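Local coordinates for Endonuclease/exonuclease/phosphatase domain-containing protein (Enterococcus faecalis, PDB 3L1W) that belongs to the DNase I-like endonuclease/exonuclease/phosphatase family and possibly acts as a 3'-5' RNA exonuclease, although its function has not been established, at residues L38-E43 with F126-V131. Residues are numbered along the deposited sequence; the frame is centred on the assembly and turned at random.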
ATOM      1  N   LEU A  38       9.043  10.690   5.062  1.00 13.01           N
ATOM      2  CA  LEU A  38      10.398  10.700   4.530  1.00 14.01           C
ATOM      3  C   LEU A  38      10.796   9.303   4.089  1.00 17.58           C
ATOM      4  O   LEU A  38      10.245   8.313   4.579  1.00 16.49           O
ATOM      5  CB  LEU A  38      11.392  11.228   5.571  1.00 17.92           C
ATOM      6  CG  LEU A  38      11.522  10.403   6.847  1.00 19.48           C
ATOM      7  CD1 LEU A  38      12.657   9.394   6.689  1.00 20.91           C
ATOM      8  CD2 LEU A  38      11.798  11.312   8.039  1.00 22.29           C
ATOM      9  N   CYS A  39      11.749   9.234   3.160  1.00 13.04           N
ATOM     10  CA  CYS A  39      12.220   7.957   2.638  1.00 14.77           C
ATOM     11  C   CYS A  39      13.716   8.045   2.404  1.00 15.61           C
ATOM     12  O   CYS A  39      14.184   8.941   1.698  1.00 16.93           O
ATOM     13  CB  CYS A  39      11.512   7.625   1.312  1.00 15.78           C
ATOM     14  SG  CYS A  39      11.845   5.934   0.682  1.00 19.58           S
ATOM     15  N   CYS A  40      14.474   7.116   2.982  1.00 14.09           N
ATOM     16  CA  CYS A  40      15.885   6.988   2.631  1.00 14.22           C
ATOM     17  C   CYS A  40      15.990   6.187   1.341  1.00 16.23           C
ATOM     18  O   CYS A  40      15.330   5.161   1.185  1.00 15.02           O
ATOM     19  CB  CYS A  40      16.663   6.287   3.747  1.00 14.43           C
ATOM     20  SG  CYS A  40      16.924   7.337   5.203  1.00 16.98           S
ATOM     21  N   ILE A  41      16.816   6.669   0.418  1.00 13.72           N
ATOM     22  CA  ILE A  41      16.991   6.044  -0.880  1.00 12.36           C
ATOM     23  C   ILE A  41      18.443   5.636  -1.038  1.00 13.32           C
ATOM     24  O   ILE A  41      19.339   6.424  -0.732  1.00 14.25           O
ATOM     25  CB  ILE A  41      16.670   7.050  -2.007  1.00 13.04           C
ATOM     26  CG1 ILE A  41      15.189   7.446  -1.977  1.00 13.16           C
ATOM     27  CG2 ILE A  41      17.015   6.466  -3.391  1.00 13.56           C
ATOM     28  CD1 ILE A  41      14.246   6.285  -2.313  1.00 16.77           C
ATOM     29  N   GLN A  42      18.687   4.414  -1.512  1.00 13.91           N
ATOM     30  CA  GLN A  42      20.041   4.000  -1.877  1.00 16.75           C
ATOM     31  C   GLN A  42      20.165   3.738  -3.378  1.00 16.09           C
ATOM     32  O   GLN A  42      19.175   3.430  -4.047  1.00 15.15           O
ATOM     33  CB  GLN A  42      20.486   2.746  -1.112  1.00 13.70           C
ATOM     34  CG  GLN A  42      20.411   2.862   0.405  1.00 14.75           C
ATOM     35  CD  GLN A  42      18.988   2.674   0.899  1.00 14.79           C
ATOM     36  OE1 GLN A  42      18.260   1.815   0.400  1.00 13.68           O
ATOM     37  NE2 GLN A  42      18.588   3.467   1.885  1.00 13.43           N
ATOM     38  N   GLU A  43      21.394   3.863  -3.875  1.00 16.45           N
ATOM     39  CA  GLU A  43      21.787   3.505  -5.249  1.00 17.56           C
ATOM     40  C   GLU A  43      21.226   4.436  -6.318  1.00 15.97           C
ATOM     41  O   GLU A  43      20.536   4.000  -7.234  1.00 16.42           O
ATOM     42  CB  GLU A  43      21.450   2.044  -5.566  1.00 16.76           C
ATOM     43  CG  GLU A  43      22.196   1.051  -4.679  1.00 16.04           C
ATOM     44  CD  GLU A  43      22.256  -0.357  -5.252  1.00 18.56           C
ATOM     45  OE1 GLU A  43      22.094  -0.519  -6.473  1.00 18.07           O
ATOM     46  OE2 GLU A  43      22.501  -1.311  -4.477  1.00 17.15           O
ATOM     47  N   PHE A 126      14.827  15.033  15.490  1.00 20.06           N
ATOM     48  CA  PHE A 126      15.274  13.646  15.440  1.00 20.80           C
ATOM     49  C   PHE A 126      16.293  13.464  14.322  1.00 21.50           C
ATOM     50  O   PHE A 126      16.327  14.240  13.358  1.00 22.22           O
ATOM     51  CB  PHE A 126      14.101  12.679  15.273  1.00 20.55           C
ATOM     52  CG  PHE A 126      13.349  12.842  13.979  1.00 17.44           C
ATOM     53  CD1 PHE A 126      12.352  13.802  13.858  1.00 23.51           C
ATOM     54  CD2 PHE A 126      13.627  12.032  12.889  1.00 19.39           C
ATOM     55  CE1 PHE A 126      11.650  13.951  12.670  1.00 24.51           C
ATOM     56  CE2 PHE A 126      12.932  12.168  11.696  1.00 18.87           C
ATOM     57  CZ  PHE A 126      11.940  13.137  11.583  1.00 19.99           C
ATOM     58  N   LEU A 127      17.122  12.436  14.463  1.00 17.39           N
ATOM     59  CA  LEU A 127      18.185  12.161  13.505  1.00 16.33           C
ATOM     60  C   LEU A 127      17.812  11.023  12.561  1.00 18.79           C
ATOM     61  O   LEU A 127      17.318   9.978  13.002  1.00 19.35           O
ATOM     62  CB  LEU A 127      19.473  11.803  14.260  1.00 17.77           C
ATOM     63  CG  LEU A 127      20.684  11.411  13.422  1.00 17.63           C
ATOM     64  CD1 LEU A 127      21.143  12.570  12.557  1.00 19.63           C
ATOM     65  CD2 LEU A 127      21.815  10.951  14.340  1.00 18.68           C
ATOM     66  N   VAL A 128      18.036  11.232  11.262  1.00 15.42           N
ATOM     67  CA  VAL A 128      17.888  10.157  10.268  1.00 14.68           C
ATOM     68  C   VAL A 128      19.252   9.851   9.650  1.00 17.57           C
ATOM     69  O   VAL A 128      19.951  10.763   9.210  1.00 17.24           O
ATOM     70  CB  VAL A 128      16.924  10.561   9.153  1.00 14.39           C
ATOM     71  CG1 VAL A 128      16.869   9.473   8.067  1.00 16.83           C
ATOM     72  CG2 VAL A 128      15.532  10.833   9.718  1.00 18.31           C
ATOM     73  N   ILE A 129      19.634   8.573   9.622  1.00 15.77           N
ATOM     74  CA  ILE A 129      20.905   8.159   9.033  1.00 14.75           C
ATOM     75  C   ILE A 129      20.618   7.150   7.927  1.00 14.25           C
ATOM     76  O   ILE A 129      20.051   6.099   8.184  1.00 15.95           O
ATOM     77  CB  ILE A 129      21.829   7.482  10.072  1.00 16.71           C
ATOM     78  CG1 ILE A 129      22.040   8.386  11.298  1.00 17.67           C
ATOM     79  CG2 ILE A 129      23.164   7.117   9.434  1.00 16.84           C
ATOM     80  CD1 ILE A 129      22.751   7.686  12.467  1.00 18.75           C
ATOM     81  N   ASN A 130      21.007   7.492   6.703  1.00 13.63           N
ATOM     82  CA  ASN A 130      20.802   6.644   5.529  1.00 13.54           C
ATOM     83  C   ASN A 130      22.005   5.723   5.376  1.00 15.43           C
ATOM     84  O   ASN A 130      23.117   6.187   5.123  1.00 16.10           O
ATOM     85  CB  ASN A 130      20.639   7.516   4.283  1.00 14.72           C
ATOM     86  CG  ASN A 130      20.219   6.721   3.056  1.00 16.81           C
ATOM     87  OD1 ASN A 130      20.411   5.510   2.996  1.00 16.94           O
ATOM     88  ND2 ASN A 130      19.655   7.411   2.069  1.00 17.59           N
ATOM     89  N   VAL A 131      21.763   4.424   5.546  1.00 15.58           N
ATOM     90  CA  VAL A 131      22.792   3.392   5.538  1.00 17.37           C
ATOM     91  C   VAL A 131      22.913   2.671   4.188  1.00 14.01           C
ATOM     92  O   VAL A 131      21.917   2.205   3.647  1.00 15.30           O
ATOM     93  CB  VAL A 131      22.430   2.312   6.591  1.00 14.82           C
ATOM     94  CG1 VAL A 131      23.402   1.149   6.529  1.00 18.10           C
ATOM     95  CG2 VAL A 131      22.406   2.931   8.003  1.00 19.27           C
TER
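Two beta-sheets face each other in the DNase I-like sandwich of this protein, and strands 38-43 and 126-131 meet across their interface, one from each sheet. The strand segments run in nearly the same direction, 24° apart, with axes 7.2 Å from each other at closest approach. Leu-38, Cys-40, Phe-126, Val-128 and Asn-130 point into the interface. At its apolar end Leu-38 and Phe-126 reach tip to tip: CD2 of Leu-38 lies 3.9 Å from CE2 of Phe-126, at the edge of the ring and in its plane. The same methyl also touches CG2 of Val-128, while Trp-222 meets the Phe-126 ring edge-to-face. In the middle, SG of Cys-40 stands beside its own backbone N and packs against CG1 of Val-128 at 3.6 Å, with CB of Asn-130 close by.

The other end is polar. Asn-130 holds CG anti to its backbone N (chi1 -172°), which carries the amide across to the opposing strand. There ND2 donates to the main-chain O of Ile-41 at 3.0 Å, approaching from above the carbonyl plane. Gln-42, bent at chi2, turns its amide back so that NE2 gives an almost straight bond, also 3.0 Å, to OD1 of Asn-130. The two amide planes stand 85° apart. NE2 of Gln-42 additionally bonds OG1 of Thr-5 on the adjoining strand 2-7.

Asn-130 thus serves as donor through one end of its amide and acceptor through the other, which fixes its flip and supplies partners for polar groups buried between the sheets. Gln-42 is gripped in turn by Asn-130 and Thr-5, so the polar linkage ties strand 126-131 to two neighbouring strands of the facing sheet.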